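Local coordinates for uncharacterized protein (Bacteroides ovatus, PDB 4IPB) that is of unknown function but carries a PepSY-like domain, putatively related to beta-lactamase inhibitors, built on one long antiparallel sheet, at residues A[16-22]-A[34-38]; A[28-32]-A[44-48]; A[54-60]-A[85-91]; A[78-84]-A[109-113]. All coordinates share one frame; numbering follows the deposited sequence. Where two conformers were deposited one is given.

Overall arrangement
All four contacts sit on one antiparallel sheet whose eight strands follow chain order, a meander consistent with the beta-lactamase-inhibitor-like, PepSY-like family. Contact 1 lays the loop after helix 6-15 against strand 30-37, and contact 2 pairs that strand with 40-46; their segments alternate along the chain, and Val44 touches Tyr16 and Phe35. Contact 3, its centre about 3 Å from that of the chain, joins strands 52-58 and 82-90 and meets contact 2 through Trp45 and Met54. Contact 4 runs from the turn before strand 82-90 into its start, reaching strand 107-115. Centres of contacts 2 and 4 lie about 29 Å apart on opposite sides of the chain's centre, with contact 3 linking the sheet's halves.

Contact 1. Residues A[16-22]-A[34-38]; sequences YPKANGV and NFAMN
Phe35 turns its ring edge to the face of Tyr16 in a T-shaped pair, centroids of the two rings 4.9 Å apart and planes at 64°. Phe35 CZ stands over the middle of the Tyr16 ring, 3.7 Å from Tyr16 CG. Phe12 of helix 6-15 makes a second edge-to-face pair with Phe35. Apolar packing continues round the loop: Ala19 CB lies 3.8 Å from Phe35 CD2, and Val22 CG2 runs alongside Phe35 CB. The chain of Met37, a selenomethionine, leaves with CG opposite its backbone N (chi1 176°) and then bends twice, which brings CE to 3.7 Å from Ala19 CB. Polar links run through water. One water donates to Asn20 O and accepts from Ala36 N, both at 2.8 Å; another accepts from Asn20 N at 2.9 Å and reaches Ala36 O. Val22 CA adds a CH···O contact to Asn34 O. Direct backbone bonding to strand 30-37 begins at Ala23, with Asn34; residues 16-22 are held against it by apolar side chains and bridging waters.

Contact 2. Residues A[28-32]-A[44-48]; sequences DGYYC and VWFNV
Cys32 CB sits squarely over the six-membered ring of Trp45, 3.3 Å from its centroid and 2° off the normal, a very close CH-pi contact. The two residues belong to the hairpin of strands 30-37 and 40-46, where they form a non-hydrogen-bonded antiparallel pair. Because Cys32 SG points opposite its backbone N (chi1 176°), the sulfur extends along the same face, 3.9 Å from the centroid of the Trp45 five-membered ring, a sulfur-aromatic contact. Tyr30 CB meets the indole at its edge instead, 3.7 Å from Trp45 CE3. Pro136 of helix 136-139 packs on both Tyr30 and Trp45. The next pair, Tyr31 and Phe46, is hydrogen-bonded, Tyr31 N to Phe46 O at 2.9 Å and Phe46 N to Tyr31 O at 2.8 Å. Their side chains occupy the other face of the sheet, where helix 6-15 packs on Phe46. Phe46 O also lies in the plane of the Tyr30 ring, at its edge. Beyond Phe46 the Tyr31 ring edge reaches Val48, CE1 4.0 Å from Val48 CA. Where the strands part, a water donates to Gly29 O at 2.8 Å and accepts from Val48 N at 2.9 Å.

Contact 3. Residues A[54-60]-A[85-91]; sequences MTLTDLV and NVTMVEF. With GOL (glycerol), chain D.
Strands 52-58 and 82-90 meet at the middle of the long antiparallel sheet, paired from Thr55-Glu90 to Asp58-Thr87. Thr55 and Glu90 exchange two backbone bonds, as do Thr57 and Met88, with Thr57 N 2.8 Å from Met88 O. Past Asp58 the regular pairing ends: Val86 O accepts from Leu59 N at 2.7 Å and Val60 N at 3.2 Å, the latter on a lone pair. Although neighbours in this meander, the two strands have helix 67-75 between them in the chain. On the Leu56-Val89 face, Leu56 CD2 lies beside Val89 CG2 at 3.8 Å, and Phe139 packs on both. Met54, a selenomethionine, lays CB against Phe91 CD1, and its selenium comes obliquely to that ring, a Met-aromatic contact. The face of Thr55 and Glu90 holds a glycerol, probably from the crystallisation liquor, also bonded by Tyr16 OH: Thr55 OG1 is 2.6 Å from its O3, and its O2 donates to Glu90 OE1 at 2.7 Å. A water 2.6 Å from Glu90 OE1 also bonds Thr57 OG1.

Contact 4. Residues A[78-84]-A[109-113]; sequences YANWVVD and IKYQL
Tyr78 and Trp81, at the two ends of a type I turn, and Tyr111 of strand 107-115 carry this contact. The Tyr78 ring has Leu113 over one face, where Leu113 CD2 makes a CH-pi contact 3.8 Å from the ring centroid and 15° off its normal. Tyr78 CE1 also approaches Tyr111 CD2 at 3.9 Å, the rings meeting obliquely. Trp81 brings the far corner of its indole to the edge of Tyr111: Trp81 CH2 lies 3.5 Å from Tyr111 CE2 and near the plane of the tyrosine ring, the ring planes standing at 46°. The same corner touches Ile109, with Trp81 CH2 4.0 Å from Ile109 CG2. Within the turn, Tyr78 CD1 is set over the middle of the indole, so each of the three rings touches the other two. Asp84 and Lys110 add a salt bridge: Asp84 OD2 receives Lys110 NZ at 2.8 Å on its syn lone pair. The Lys110 side chain, bent at chi2 (-81°), crosses that of Asp84 at about a right angle. Strand 97-104 runs between these segments, its Val102 touching Trp81, so the contact is an aromatic cluster spanning an intervening strand of an antiparallel sheet, next to Phe73 of helix 67-75.

Contact 1. Residues A[16-22]-A[34-38]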
loop_
_atom_site.group_PDB
_atom_site.type_symbol
_atom_site.label_atom_id
_atom_site.label_comp_id
_atom_site.label_asym_id
_atom_site.label_seq_id
_atom_site.Cartn_x
_atom_site.Cartn_y
_atom_site.Cartn_z
ATOM N N TYR A 16 -16.991 -1.389 -1.660
ATOM C CA TYR A 16 -16.841 -2.474 -0.730
ATOM C C TYR A 16 -18.116 -2.685 0.082
ATOM O O TYR A 16 -18.147 -2.461 1.307
ATOM C CB TYR A 16 -15.651 -2.198 0.207
ATOM C CG TYR A 16 -14.351 -2.206 -0.566
ATOM C CD1 TYR A 16 -13.766 -3.383 -0.938
ATOM C CD2 TYR A 16 -13.724 -1.058 -0.887
ATOM C CE1 TYR A 16 -12.591 -3.406 -1.624
ATOM C CE2 TYR A 16 -12.589 -1.060 -1.651
ATOM C CZ TYR A 16 -12.027 -2.237 -2.008
ATOM O OH TYR A 16 -10.860 -2.293 -2.772
ATOM N N PRO A 17 -19.194 -3.138 -0.595
ATOM C CA PRO A 17 -20.504 -3.228 0.059
ATOM C C PRO A 17 -20.531 -4.188 1.255
ATOM O O PRO A 17 -21.361 -4.019 2.165
ATOM C CB PRO A 17 -21.434 -3.697 -1.075
ATOM C CG PRO A 17 -20.548 -4.272 -2.103
ATOM C CD PRO A 17 -19.312 -3.407 -2.044
ATOM N N LYS A 18 -19.642 -5.173 1.264
ATOM C CA LYS A 18 -19.653 -6.191 2.326
ATOM C C LYS A 18 -18.608 -5.953 3.423
ATOM O O LYS A 18 -18.532 -6.720 4.390
ATOM C CB LYS A 18 -19.453 -7.574 1.720
ATOM C CG LYS A 18 -20.509 -7.911 0.683
ATOM C CD LYS A 18 -21.923 -7.538 1.182
ATOM C CE LYS A 18 -22.957 -8.548 0.762
ATOM N NZ LYS A 18 -22.941 -8.940 -0.670
ATOM N N ALA A 19 -17.824 -4.892 3.299
ATOM C CA ALA A 19 -16.831 -4.601 4.339
ATOM C C ALA A 19 -17.507 -4.339 5.674
ATOM O O ALA A 19 -18.544 -3.713 5.709
ATOM C CB ALA A 19 -16.038 -3.368 3.959
ATOM N N ASN A 20 -16.878 -4.843 6.733
ATOM C CA ASN A 20 -17.256 -4.551 8.119
ATOM C C ASN A 20 -16.009 -4.256 8.920
ATOM O O ASN A 20 -14.888 -4.451 8.451
ATOM C CB ASN A 20 -18.059 -5.699 8.734
ATOM C CG ASN A 20 -17.361 -7.065 8.653
ATOM O OD1 ASN A 20 -16.130 -7.187 8.630
ATOM N ND2 ASN A 20 -18.175 -8.118 8.653
ATOM N N GLY A 21 -16.214 -3.768 10.121
ATOM C CA GLY A 21 -15.110 -3.443 11.001
ATOM C C GLY A 21 -14.193 -2.377 10.449
ATOM O O GLY A 21 -12.960 -2.419 10.691
ATOM N N VAL A 22 -14.763 -1.431 9.711
ATOM C CA VAL A 22 -13.938 -0.434 9.011
ATOM C C VAL A 22 -13.542 0.650 10.003
ATOM O O VAL A 22 -14.418 1.200 10.730
ATOM C CB VAL A 22 -14.722 0.223 7.877
ATOM C CG1 VAL A 22 -13.884 1.230 7.094
ATOM C CG2 VAL A 22 -15.258 -0.848 6.972
ATOM N N ASN A 34 -9.709 1.553 6.696
ATOM C CA ASN A 34 -8.887 0.380 6.977
ATOM C C ASN A 34 -9.775 -0.772 7.331
ATOM O O ASN A 34 -10.622 -0.638 8.261
ATOM C CB ASN A 34 -7.918 0.671 8.131
ATOM C CG ASN A 34 -7.156 -0.555 8.576
ATOM O OD1 ASN A 34 -7.632 -1.314 9.420
ATOM N ND2 ASN A 34 -6.066 -0.843 7.921
ATOM N N PHE A 35 -9.552 -1.940 6.719
ATOM C CA PHE A 35 -10.423 -3.126 6.931
ATOM C C PHE A 35 -9.818 -4.363 6.265
ATOM O O PHE A 35 -8.903 -4.238 5.456
ATOM C CB PHE A 35 -11.819 -2.910 6.311
ATOM C CG PHE A 35 -11.814 -2.651 4.839
ATOM C CD1 PHE A 35 -11.405 -1.426 4.338
ATOM C CD2 PHE A 35 -12.236 -3.598 3.938
ATOM C CE1 PHE A 35 -11.421 -1.155 3.004
ATOM C CE2 PHE A 35 -12.233 -3.323 2.562
ATOM C CZ PHE A 35 -11.790 -2.116 2.114
ATOM N N ALA A 36 -10.428 -5.530 6.506
ATOM C CA ALA A 36 -10.004 -6.773 5.860
ATOM C C ALA A 36 -11.043 -7.240 4.853
ATOM O O ALA A 36 -12.241 -7.105 5.078
ATOM C CB ALA A 36 -9.815 -7.863 6.927
HETATM N N MSE A 37 -10.600 -7.788 3.732
HETATM C CA MSE A 37 -11.524 -8.191 2.642
HETATM C C MSE A 37 -10.927 -9.414 1.977
HETATM O O MSE A 37 -9.794 -9.359 1.482
HETATM C CB MSE A 37 -11.664 -7.008 1.643
HETATM C CG MSE A 37 -12.511 -7.204 0.367
HETATM SE SE MSE A 37 -14.352 -7.730 0.741
HETATM C CE MSE A 37 -14.939 -6.294 1.888
ATOM N N ASN A 38 -11.688 -10.520 1.992
ATOM C CA ASN A 38 -11.293 -11.806 1.362
ATOM C C ASN A 38 -9.873 -12.207 1.716
ATOM O O ASN A 38 -9.074 -12.550 0.839
ATOM C CB ASN A 38 -11.422 -11.726 -0.163
ATOM C CG ASN A 38 -12.801 -11.291 -0.613
ATOM O OD1 ASN A 38 -13.804 -11.861 -0.193
ATOM N ND2 ASN A 38 -12.861 -10.271 -1.471
HETATM O O HOH W 1 -12.304 -5.608 8.624
HETATM O O HOH W 2 -14.619 -6.611 6.232
#

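Contact 2. Residues A[28-32]-A[44-48]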
loop_
_atom_site.group_PDB
_atom_site.type_symbol
_atom_site.label_atom_id
_atom_site.label_comp_id
_atom_site.label_asym_id
_atom_site.label_seq_id
_atom_site.Cartn_x
_atom_site.Cartn_y
_atom_site.Cartn_z
ATOM N N ASP A 28 -3.621 14.662 5.692
ATOM C CA ASP A 28 -3.299 15.553 4.565
ATOM C C ASP A 28 -4.543 15.814 3.737
ATOM O O ASP A 28 -4.455 16.009 2.514
ATOM C CB ASP A 28 -2.149 14.975 3.704
ATOM C CG ASP A 28 -0.779 15.073 4.394
ATOM O OD1 ASP A 28 -0.651 15.783 5.414
ATOM O OD2 ASP A 28 0.177 14.440 3.905
ATOM N N GLY A 29 -5.702 15.805 4.395
ATOM C CA GLY A 29 -6.970 16.110 3.748
ATOM C C GLY A 29 -7.659 14.987 3.031
ATOM O O GLY A 29 -8.722 15.184 2.391
ATOM N N TYR A 30 -7.067 13.785 3.109
ATOM C CA TYR A 30 -7.650 12.593 2.457
ATOM C C TYR A 30 -8.195 11.679 3.598
ATOM O O TYR A 30 -7.708 11.746 4.740
ATOM C CB TYR A 30 -6.570 11.857 1.667
ATOM C CG TYR A 30 -6.011 12.628 0.515
ATOM C CD1 TYR A 30 -6.680 12.684 -0.670
ATOM C CD2 TYR A 30 -4.827 13.310 0.634
ATOM C CE1 TYR A 30 -6.182 13.391 -1.787
ATOM C CE2 TYR A 30 -4.319 14.028 -0.443
ATOM C CZ TYR A 30 -4.992 14.045 -1.649
ATOM O OH TYR A 30 -4.503 14.756 -2.709
ATOM N N TYR A 31 -9.187 10.860 3.306
ATOM C CA TYR A 31 -9.839 9.970 4.269
ATOM C C TYR A 31 -9.437 8.524 3.956
ATOM O O TYR A 31 -9.447 8.149 2.736
ATOM C CB TYR A 31 -11.378 10.075 4.130
ATOM C CG TYR A 31 -11.826 11.473 4.398
ATOM C CD1 TYR A 31 -11.828 12.445 3.376
ATOM C CD2 TYR A 31 -12.116 11.878 5.675
ATOM C CE1 TYR A 31 -12.172 13.773 3.634
ATOM C CE2 TYR A 31 -12.449 13.188 5.929
ATOM C CZ TYR A 31 -12.478 14.118 4.900
ATOM O OH TYR A 31 -12.793 15.448 5.164
ATOM N N CYS A 32 -9.147 7.750 4.983
ATOM C CA CYS A 32 -8.652 6.381 4.817
ATOM C C CYS A 32 -9.562 5.422 5.529
ATOM O O CYS A 32 -9.822 5.605 6.736
ATOM C CB CYS A 32 -7.262 6.271 5.400
ATOM S SG CYS A 32 -6.571 4.592 5.353
ATOM N N VAL A 44 -8.041 2.125 1.980
ATOM C CA VAL A 44 -8.635 2.716 0.789
ATOM C C VAL A 44 -8.856 4.191 1.084
ATOM O O VAL A 44 -9.536 4.537 2.061
ATOM C CB VAL A 44 -9.976 2.025 0.405
ATOM C CG1 VAL A 44 -10.599 2.643 -0.873
ATOM C CG2 VAL A 44 -9.796 0.508 0.247
ATOM N N TRP A 45 -8.330 5.034 0.208
ATOM C CA TRP A 45 -8.275 6.469 0.424
ATOM C C TRP A 45 -9.180 7.256 -0.526
ATOM O O TRP A 45 -9.339 6.881 -1.690
ATOM C CB TRP A 45 -6.835 6.955 0.252
ATOM C CG TRP A 45 -5.910 6.450 1.270
ATOM C CD1 TRP A 45 -5.211 5.240 1.301
ATOM C CD2 TRP A 45 -5.418 7.209 2.389
ATOM N NE1 TRP A 45 -4.439 5.193 2.440
ATOM C CE2 TRP A 45 -4.522 6.391 3.096
ATOM C CE3 TRP A 45 -5.759 8.464 2.932
ATOM C CZ2 TRP A 45 -3.928 6.806 4.276
ATOM C CZ3 TRP A 45 -5.146 8.894 4.044
ATOM C CH2 TRP A 45 -4.217 8.076 4.724
ATOM N N PHE A 46 -9.762 8.339 -0.012
ATOM C CA PHE A 46 -10.690 9.196 -0.766
ATOM C C PHE A 46 -10.385 10.659 -0.530
ATOM O O PHE A 46 -9.815 11.008 0.511
ATOM C CB PHE A 46 -12.152 8.986 -0.264
ATOM C CG PHE A 46 -12.618 7.565 -0.373
ATOM C CD1 PHE A 46 -12.286 6.615 0.549
ATOM C CD2 PHE A 46 -13.324 7.172 -1.495
ATOM C CE1 PHE A 46 -12.683 5.270 0.371
ATOM C CE2 PHE A 46 -13.747 5.852 -1.658
ATOM C CZ PHE A 46 -13.403 4.898 -0.732
ATOM N N ASN A 47 -10.751 11.499 -1.493
ATOM C CA ASN A 47 -10.671 12.939 -1.318
ATOM C C ASN A 47 -12.010 13.491 -0.792
ATOM O O ASN A 47 -12.989 12.747 -0.586
ATOM C CB ASN A 47 -10.187 13.627 -2.594
ATOM C CG ASN A 47 -11.218 13.627 -3.697
ATOM O OD1 ASN A 47 -12.423 13.413 -3.472
ATOM N ND2 ASN A 47 -10.737 13.809 -4.915
ATOM N N VAL A 48 -12.015 14.795 -0.481
ATOM C CA VAL A 48 -13.174 15.449 0.093
ATOM C C VAL A 48 -14.406 15.479 -0.822
ATOM O O VAL A 48 -15.517 15.698 -0.314
ATOM C CB VAL A 48 -12.771 16.857 0.557
ATOM C CG1 VAL A 48 -12.572 17.751 -0.647
ATOM C CG2 VAL A 48 -13.778 17.439 1.543
HETATM O O HOH W 3 -9.364 15.838 -0.213
#

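Contact 3. Residues A[54-60]-A[85-91]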
loop_
_atom_site.group_PDB
_atom_site.type_symbol
_atom_site.label_atom_id
_atom_site.label_comp_id
_atom_site.label_asym_id
_atom_site.label_seq_id
_atom_site.Cartn_x
_atom_site.Cartn_y
_atom_site.Cartn_z
HETATM N N MSE A 54 -6.752 6.115 -3.984
HETATM C CA MSE A 54 -5.791 4.947 -3.979
HETATM C C MSE A 54 -6.275 3.853 -3.074
HETATM O O MSE A 54 -6.933 4.110 -2.036
HETATM C CB MSE A 54 -4.338 5.341 -3.683
HETATM C CG MSE A 54 -4.133 5.918 -2.337
HETATM SE SE MSE A 54 -2.202 6.305 -2.037
HETATM C CE MSE A 54 -2.328 6.781 -0.241
ATOM N N THR A 55 -5.842 2.618 -3.393
ATOM C CA THR A 55 -6.043 1.516 -2.527
ATOM C C THR A 55 -4.707 0.811 -2.339
ATOM O O THR A 55 -3.995 0.543 -3.319
ATOM C CB THR A 55 -7.036 0.535 -3.164
ATOM O OG1 THR A 55 -8.335 1.140 -3.207
ATOM C CG2 THR A 55 -7.111 -0.763 -2.356
ATOM N N LEU A 56 -4.427 0.487 -1.096
ATOM C CA LEU A 56 -3.228 -0.258 -0.715
ATOM C C LEU A 56 -3.651 -1.583 -0.114
ATOM O O LEU A 56 -4.426 -1.631 0.877
ATOM C CB LEU A 56 -2.370 0.522 0.236
ATOM C CG LEU A 56 -1.812 1.803 -0.325
ATOM C CD1 LEU A 56 -2.731 2.995 -0.162
ATOM C CD2 LEU A 56 -0.471 2.126 0.290
ATOM N N THR A 57 -3.167 -2.688 -0.704
ATOM C CA THR A 57 -3.525 -4.012 -0.255
ATOM C C THR A 57 -2.262 -4.708 0.265
ATOM O O THR A 57 -1.245 -4.747 -0.420
ATOM C CB THR A 57 -4.098 -4.891 -1.377
ATOM O OG1 THR A 57 -5.259 -4.247 -1.970
ATOM C CG2 THR A 57 -4.525 -6.253 -0.885
ATOM N N ASP A 58 -2.348 -5.225 1.480
ATOM C CA ASP A 58 -1.221 -5.890 2.091
ATOM C C ASP A 58 -1.161 -7.339 1.624
ATOM O O ASP A 58 -1.937 -8.189 2.090
ATOM C CB ASP A 58 -1.409 -5.913 3.605
ATOM C CG ASP A 58 -1.457 -4.504 4.237
ATOM O OD1 ASP A 58 -0.915 -3.558 3.676
ATOM O OD2 ASP A 58 -2.023 -4.375 5.349
ATOM N N LEU A 59 -0.226 -7.608 0.734
ATOM C CA LEU A 59 -0.015 -8.938 0.177
ATOM C C LEU A 59 0.908 -9.814 1.025
ATOM O O LEU A 59 0.879 -11.021 0.871
ATOM C CB LEU A 59 0.550 -8.817 -1.236
ATOM C CG LEU A 59 -0.285 -8.078 -2.292
ATOM C CD1 LEU A 59 0.416 -8.046 -3.641
ATOM C CD2 LEU A 59 -1.635 -8.716 -2.432
ATOM N N VAL A 60 1.666 -9.188 1.937
ATOM C CA VAL A 60 2.440 -9.857 3.015
ATOM C C VAL A 60 3.737 -10.495 2.490
ATOM O O VAL A 60 4.816 -10.227 3.022
ATOM C CB VAL A 60 1.625 -10.901 3.796
ATOM C CG1 VAL A 60 2.450 -11.485 4.946
ATOM C CG2 VAL A 60 0.316 -10.306 4.322
ATOM N N ASN A 85 7.151 -6.953 4.386
ATOM C CA ASN A 85 5.821 -6.707 3.867
ATOM C C ASN A 85 5.865 -6.485 2.361
ATOM O O ASN A 85 6.908 -6.197 1.771
ATOM C CB ASN A 85 5.226 -5.520 4.625
ATOM C CG ASN A 85 3.727 -5.351 4.401
ATOM O OD1 ASN A 85 2.995 -6.300 4.044
ATOM N ND2 ASN A 85 3.244 -4.136 4.655
ATOM N N VAL A 86 4.710 -6.696 1.741
ATOM C CA VAL A 86 4.523 -6.503 0.315
ATOM C C VAL A 86 3.179 -5.797 0.188
ATOM O O VAL A 86 2.191 -6.331 0.682
ATOM C CB VAL A 86 4.521 -7.851 -0.439
ATOM C CG1 VAL A 86 4.314 -7.649 -1.945
ATOM C CG2 VAL A 86 5.796 -8.654 -0.152
ATOM N N THR A 87 3.169 -4.631 -0.468
ATOM C CA THR A 87 1.961 -3.837 -0.602
ATOM C C THR A 87 1.681 -3.563 -2.074
ATOM O O THR A 87 2.577 -3.056 -2.821
ATOM C CB THR A 87 2.064 -2.515 0.157
ATOM O OG1 THR A 87 2.469 -2.781 1.486
ATOM C CG2 THR A 87 0.753 -1.756 0.145
HETATM N N MSE A 88 0.468 -3.816 -2.529
HETATM C CA MSE A 88 0.065 -3.425 -3.875
HETATM C C MSE A 88 -0.665 -2.091 -3.781
HETATM O O MSE A 88 -1.552 -1.960 -2.922
HETATM C CB MSE A 88 -0.841 -4.492 -4.467
HETATM C CG MSE A 88 -1.473 -4.116 -5.812
HETATM SE SE MSE A 88 -0.157 -3.896 -7.242
HETATM C CE MSE A 88 0.170 -5.808 -7.546
ATOM N N VAL A 89 -0.274 -1.128 -4.565
ATOM C CA VAL A 89 -0.809 0.256 -4.513
ATOM C C VAL A 89 -1.443 0.531 -5.847
ATOM O O VAL A 89 -0.790 0.431 -6.883
ATOM C CB VAL A 89 0.252 1.321 -4.168
ATOM C CG1 VAL A 89 -0.423 2.661 -3.918
ATOM C CG2 VAL A 89 1.066 0.925 -2.974
ATOM N N GLU A 90 -2.739 0.807 -5.851
ATOM C CA GLU A 90 -3.494 1.035 -7.060
ATOM C C GLU A 90 -4.120 2.396 -7.050
ATOM O O GLU A 90 -4.484 2.917 -5.980
ATOM C CB GLU A 90 -4.578 0.010 -7.244
ATOM C CG GLU A 90 -4.050 -1.412 -7.372
ATOM C CD GLU A 90 -5.160 -2.455 -7.343
ATOM O OE1 GLU A 90 -5.642 -2.767 -6.214
ATOM O OE2 GLU A 90 -5.519 -2.931 -8.452
ATOM N N PHE A 91 -4.261 2.977 -8.246
ATOM C CA PHE A 91 -4.754 4.360 -8.393
ATOM C C PHE A 91 -5.764 4.469 -9.532
ATOM O O PHE A 91 -5.737 3.654 -10.479
ATOM C CB PHE A 91 -3.594 5.298 -8.767
ATOM C CG PHE A 91 -2.411 5.237 -7.860
ATOM C CD1 PHE A 91 -2.335 6.069 -6.799
ATOM C CD2 PHE A 91 -1.284 4.491 -8.199
ATOM C CE1 PHE A 91 -1.245 6.046 -5.939
ATOM C CE2 PHE A 91 -0.152 4.510 -7.390
ATOM C CZ PHE A 91 -0.130 5.277 -6.267
HETATM C C1 GOL D . -8.712 -1.050 -7.899
HETATM O O1 GOL D . -9.534 -2.093 -8.455
HETATM C C2 GOL D . -8.672 -1.098 -6.369
HETATM O O2 GOL D . -8.318 -2.394 -5.881
HETATM C C3 GOL D . -10.032 -0.675 -5.829
HETATM O O3 GOL D . -9.917 -0.511 -4.420
HETATM O O HOH W 4 -4.364 -2.589 -3.958
#

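Contact 4. Residues A[78-84]-A[109-113]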
loop_
_atom_site.group_PDB
_atom_site.type_symbol
_atom_site.label_atom_id
_atom_site.label_comp_id
_atom_site.label_asym_id
_atom_site.label_seq_id
_atom_site.Cartn_x
_atom_site.Cartn_y
_atom_site.Cartn_z
ATOM N N TYR A 78 18.436 -6.858 -3.491
ATOM C CA TYR A 78 17.786 -7.204 -2.221
ATOM C C TYR A 78 17.268 -8.652 -2.220
ATOM O O TYR A 78 16.566 -9.037 -1.307
ATOM C CB TYR A 78 16.648 -6.216 -1.956
ATOM C CG TYR A 78 17.135 -4.816 -1.988
ATOM C CD1 TYR A 78 17.780 -4.275 -0.909
ATOM C CD2 TYR A 78 17.060 -4.070 -3.156
ATOM C CE1 TYR A 78 18.294 -2.996 -0.942
ATOM C CE2 TYR A 78 17.589 -2.799 -3.221
ATOM C CZ TYR A 78 18.172 -2.262 -2.101
ATOM O OH TYR A 78 18.690 -1.004 -2.190
ATOM N N ALA A 79 17.631 -9.411 -3.252
ATOM C CA ALA A 79 17.187 -10.815 -3.439
ATOM C C ALA A 79 17.280 -11.670 -2.184
ATOM O O ALA A 79 16.395 -12.475 -1.940
ATOM C CB ALA A 79 17.950 -11.466 -4.598
ATOM N N ASN A 80 18.318 -11.471 -1.375
ATOM C CA ASN A 80 18.511 -12.268 -0.175
ATOM C C ASN A 80 18.116 -11.593 1.143
ATOM O O ASN A 80 18.372 -12.128 2.219
ATOM C CB ASN A 80 19.974 -12.731 -0.117
ATOM C CG ASN A 80 20.352 -13.615 -1.305
ATOM O OD1 ASN A 80 19.575 -14.468 -1.726
ATOM N ND2 ASN A 80 21.528 -13.390 -1.865
ATOM N N TRP A 81 17.464 -10.446 1.065
ATOM C CA TRP A 81 16.995 -9.741 2.244
ATOM C C TRP A 81 15.692 -10.390 2.776
ATOM O O TRP A 81 15.015 -11.112 2.041
ATOM C CB TRP A 81 16.785 -8.254 1.878
ATOM C CG TRP A 81 18.092 -7.477 1.800
ATOM C CD1 TRP A 81 19.200 -7.796 1.090
ATOM C CD2 TRP A 81 18.377 -6.256 2.468
ATOM N NE1 TRP A 81 20.193 -6.850 1.293
ATOM C CE2 TRP A 81 19.712 -5.903 2.156
ATOM C CE3 TRP A 81 17.655 -5.453 3.356
ATOM C CZ2 TRP A 81 20.313 -4.750 2.664
ATOM C CZ3 TRP A 81 18.265 -4.340 3.885
ATOM C CH2 TRP A 81 19.577 -3.988 3.515
ATOM N N VAL A 82 15.342 -10.093 4.021
ATOM C CA VAL A 82 14.116 -10.586 4.655
ATOM C C VAL A 82 12.970 -9.686 4.281
ATOM O O VAL A 82 13.054 -8.444 4.400
ATOM C CB VAL A 82 14.230 -10.580 6.193
ATOM C CG1 VAL A 82 12.908 -10.964 6.853
ATOM C CG2 VAL A 82 15.335 -11.523 6.630
ATOM N N VAL A 83 11.891 -10.295 3.794
ATOM C CA VAL A 83 10.804 -9.495 3.284
ATOM C C VAL A 83 9.812 -9.292 4.424
ATOM O O VAL A 83 9.220 -10.264 4.916
ATOM C CB VAL A 83 10.151 -10.174 2.087
ATOM C CG1 VAL A 83 8.899 -9.431 1.714
ATOM C CG2 VAL A 83 11.115 -10.170 0.918
ATOM N N ASP A 84 9.673 -8.062 4.888
ATOM C CA ASP A 84 8.764 -7.748 5.992
ATOM C C ASP A 84 7.323 -7.546 5.558
ATOM O O ASP A 84 6.395 -7.908 6.302
ATOM C CB ASP A 84 9.185 -6.479 6.720
ATOM C CG ASP A 84 10.486 -6.651 7.502
ATOM O OD1 ASP A 84 11.015 -7.788 7.647
ATOM O OD2 ASP A 84 10.977 -5.609 7.986
ATOM N N ILE A 109 18.186 -2.004 9.838
ATOM C CA ILE A 109 18.034 -1.268 8.577
ATOM C C ILE A 109 16.797 -1.790 7.816
ATOM O O ILE A 109 16.628 -2.996 7.680
ATOM C CB ILE A 109 19.318 -1.373 7.714
ATOM C CG1 ILE A 109 19.177 -0.518 6.469
ATOM C CG2 ILE A 109 19.692 -2.822 7.360
ATOM C CD1 ILE A 109 19.376 0.929 6.796
ATOM N N LYS A 110 15.925 -0.895 7.348
ATOM C CA LYS A 110 14.774 -1.282 6.551
ATOM C C LYS A 110 14.692 -0.364 5.314
ATOM O O LYS A 110 14.895 0.857 5.449
ATOM C CB LYS A 110 13.456 -1.073 7.312
ATOM C CG LYS A 110 13.354 -1.671 8.696
ATOM C CD LYS A 110 13.032 -3.118 8.612
ATOM C CE LYS A 110 12.915 -3.734 9.997
ATOM N NZ LYS A 110 13.057 -5.200 9.851
ATOM N N TYR A 111 14.421 -0.942 4.143
ATOM C CA TYR A 111 14.163 -0.171 2.937
ATOM C C TYR A 111 12.810 -0.523 2.334
ATOM O O TYR A 111 12.391 -1.669 2.431
ATOM C CB TYR A 111 15.203 -0.442 1.844
ATOM C CG TYR A 111 16.610 -0.076 2.231
ATOM C CD1 TYR A 111 16.981 1.271 2.340
ATOM C CD2 TYR A 111 17.582 -1.039 2.365
ATOM C CE1 TYR A 111 18.270 1.613 2.720
ATOM C CE2 TYR A 111 18.882 -0.697 2.705
ATOM C CZ TYR A 111 19.199 0.620 2.898
ATOM O OH TYR A 111 20.510 0.869 3.240
ATOM N N GLN A 112 12.146 0.475 1.779
ATOM C CA GLN A 112 11.029 0.250 0.859
ATOM C C GLN A 112 11.552 0.258 -0.562
ATOM O O GLN A 112 12.293 1.181 -0.943
ATOM C CB GLN A 112 9.952 1.333 0.922
ATOM C CG GLN A 112 9.072 1.253 2.141
ATOM C CD GLN A 112 8.104 2.414 2.175
ATOM O OE1 GLN A 112 8.497 3.540 1.967
ATOM N NE2 GLN A 112 6.815 2.140 2.428
ATOM N N LEU A 113 11.153 -0.768 -1.305
ATOM C CA LEU A 113 11.522 -0.949 -2.699
ATOM C C LEU A 113 10.261 -0.722 -3.493
ATOM O O LEU A 113 9.266 -1.347 -3.225
ATOM C CB LEU A 113 12.044 -2.383 -2.930
ATOM C CG LEU A 113 13.043 -2.968 -1.968
ATOM C CD1 LEU A 113 13.400 -4.393 -2.355
ATOM C CD2 LEU A 113 14.222 -2.057 -1.862
#